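Local coordinates for protein adenine phosphoribosyltransferase (Leishmania donovani, PDB 1QB7) that probably catalyses the transfer of a phosphoribosyl group from 5-phospho-alpha-D-ribose 1-diphosphate to adenine, giving AMP and diphosphate in purine salvage, at residues S113-K118 against P125-I130. Residues are numbered along the deposited sequence; the frame is centred on the assembly and turned at random.
Sequences SEPYEK and PEVMTI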
loop_
_atom_site.group_PDB
_atom_site.type_symbol
_atom_site.label_atom_id
_atom_site.label_comp_id
_atom_site.label_asym_id
_atom_site.label_seq_id
_atom_site.Cartn_x
_atom_site.Cartn_y
_atom_site.Cartn_z
ATOM N N SER A 113 -10.952 14.620 7.187
ATOM C CA SER A 113 -10.146 15.833 7.277
ATOM C C SER A 113 -10.884 17.037 6.686
ATOM O O SER A 113 -11.902 16.888 6.013
ATOM C CB SER A 113 -8.796 15.640 6.579
ATOM O OG SER A 113 -8.956 15.449 5.184
ATOM N N GLU A 114 -10.351 18.229 6.930
ATOM C CA GLU A 114 -10.960 19.462 6.450
ATOM C C GLU A 114 -9.927 20.253 5.671
ATOM O O GLU A 114 -9.329 21.196 6.192
ATOM C CB GLU A 114 -11.466 20.274 7.641
ATOM C CG GLU A 114 -12.495 19.525 8.473
ATOM C CD GLU A 114 -12.944 20.275 9.712
ATOM O OE1 GLU A 114 -12.391 21.359 10.003
ATOM O OE2 GLU A 114 -13.854 19.768 10.403
ATOM N N PRO A 115 -9.697 19.873 4.400
ATOM C CA PRO A 115 -8.713 20.569 3.568
ATOM C C PRO A 115 -9.071 22.028 3.291
ATOM O O PRO A 115 -10.242 22.413 3.329
ATOM C CB PRO A 115 -8.699 19.729 2.290
ATOM C CG PRO A 115 -10.079 19.155 2.227
ATOM C CD PRO A 115 -10.351 18.779 3.652
ATOM N N TYR A 116 -8.047 22.845 3.055
ATOM C CA TYR A 116 -8.249 24.260 2.745
ATOM C C TYR A 116 -8.804 24.373 1.327
ATOM O O TYR A 116 -8.700 23.428 0.541
ATOM C CB TYR A 116 -6.924 25.023 2.807
ATOM C CG TYR A 116 -6.291 25.123 4.175
ATOM C CD1 TYR A 116 -7.043 24.968 5.343
ATOM C CD2 TYR A 116 -4.933 25.408 4.300
ATOM C CE1 TYR A 116 -6.453 25.097 6.603
ATOM C CE2 TYR A 116 -4.337 25.538 5.546
ATOM C CZ TYR A 116 -5.099 25.384 6.693
ATOM O OH TYR A 116 -4.489 25.527 7.917
ATOM N N GLU A 117 -9.402 25.517 0.997
ATOM C CA GLU A 117 -9.932 25.710 -0.351
ATOM C C GLU A 117 -8.754 25.792 -1.329
ATOM O O GLU A 117 -7.680 26.271 -0.962
ATOM C CB GLU A 117 -10.812 26.972 -0.421
ATOM C CG GLU A 117 -10.120 28.260 -0.004
ATOM C CD GLU A 117 -11.025 29.494 -0.064
ATOM O OE1 GLU A 117 -12.064 29.486 -0.764
ATOM O OE2 GLU A 117 -10.678 30.490 0.594
ATOM N N LYS A 118 -8.944 25.276 -2.546
ATOM C CA LYS A 118 -7.900 25.281 -3.580
ATOM C C LYS A 118 -7.515 26.700 -4.007
ATOM O O LYS A 118 -8.201 27.664 -3.661
ATOM C CB LYS A 118 -8.350 24.489 -4.809
ATOM C CG LYS A 118 -9.493 25.134 -5.574
ATOM C CD LYS A 118 -9.486 24.734 -7.043
ATOM C CE LYS A 118 -9.741 23.253 -7.209
ATOM N NZ LYS A 118 -11.024 22.855 -6.561
ATOM N N PRO A 125 -8.323 19.715 -3.454
ATOM C CA PRO A 125 -7.926 19.078 -2.193
ATOM C C PRO A 125 -8.693 17.787 -1.920
ATOM O O PRO A 125 -9.866 17.666 -2.265
ATOM C CB PRO A 125 -8.246 20.157 -1.159
ATOM C CG PRO A 125 -9.422 20.845 -1.759
ATOM C CD PRO A 125 -9.007 20.994 -3.195
ATOM N N GLU A 126 -8.021 16.824 -1.299
ATOM C CA GLU A 126 -8.640 15.539 -0.995
ATOM C C GLU A 126 -9.079 15.428 0.455
ATOM O O GLU A 126 -8.330 15.759 1.372
ATOM C CB GLU A 126 -7.666 14.397 -1.279
ATOM C CG GLU A 126 -6.956 14.481 -2.612
ATOM C CD GLU A 126 -5.911 13.394 -2.768
ATOM O OE1 GLU A 126 -6.302 12.237 -3.028
ATOM O OE2 GLU A 126 -4.704 13.690 -2.622
ATOM N N VAL A 127 -10.314 14.995 0.658
ATOM C CA VAL A 127 -10.818 14.786 2.001
ATOM C C VAL A 127 -10.361 13.365 2.336
ATOM O O VAL A 127 -10.708 12.418 1.628
ATOM C CB VAL A 127 -12.357 14.873 2.049
ATOM C CG1 VAL A 127 -12.870 14.531 3.445
ATOM C CG2 VAL A 127 -12.808 16.266 1.638
ATOM N N MET A 128 -9.522 13.232 3.362
ATOM C CA MET A 128 -9.008 11.929 3.776
ATOM C C MET A 128 -9.573 11.522 5.132
ATOM O O MET A 128 -10.031 12.368 5.899
ATOM C CB MET A 128 -7.481 11.956 3.801
ATOM C CG MET A 128 -6.847 12.234 2.436
ATOM S SD MET A 128 -7.139 10.919 1.230
ATOM C CE MET A 128 -5.936 9.725 1.763
ATOM N N THR A 129 -9.543 10.222 5.425
ATOM C CA THR A 129 -10.089 9.705 6.679
ATOM C C THR A 129 -9.252 8.619 7.353
ATOM O O THR A 129 -8.307 8.076 6.781
ATOM C CB THR A 129 -11.491 9.055 6.463
ATOM O OG1 THR A 129 -11.343 7.820 5.744
ATOM C CG2 THR A 129 -12.420 9.971 5.682
ATOM N N ILE A 130 -9.629 8.335 8.593
ATOM C CA ILE A 130 -9.056 7.263 9.402
ATOM C C ILE A 130 -10.267 6.786 10.200
ATOM O O ILE A 130 -11.223 7.544 10.395
ATOM C CB ILE A 130 -7.944 7.710 10.415
ATOM C CG1 ILE A 130 -8.484 8.737 11.409
ATOM C CG2 ILE A 130 -6.685 8.175 9.684
ATOM C CD1 ILE A 130 -7.534 9.026 12.542
#
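Ser113 grips the backbone of Met128 twice: its N-H meets Met128 O at 2.8 Å, and its OG accepts the N-H of Met128 at 2.9 Å in a fairly straight bond (166°). OG reaches that amide because chi1 (65°) sets it between Ser113 N and the carbonyl carbon; the same hydroxyl is hydrogen-bonded to Ser156 OG. A side-chain oxygen thus takes the Met128 amide, next to the backbone bond. Beyond it the contact turns apolar. Pro115 and Pro125 point at each other, their rings crossing at about a right angle with CB against CB at 3.5 Å. Pro125 CG lies 3.5 Å from Tyr116 O, and Pro125 CD touches Lys118 CB. Val127 adds its two methyls, CG1 3.6 Å from Ser113 O and CG2 4.0 Å from Pro115 CG. Glu126, whose CB points away from 113-118, forms a salt bridge with Lys102, its side chain about 5 Å from the bound magnesium ion at the nearest atoms. Segments 113-118 and 125-128 run on, nearly antiparallel, from strands 110-112 and 129-131, consistent with the flexible loop of type I phosphoribosyltransferases, with helix 152-163 alongside, touched by Ser113, Tyr116, Glu126 and Ile130.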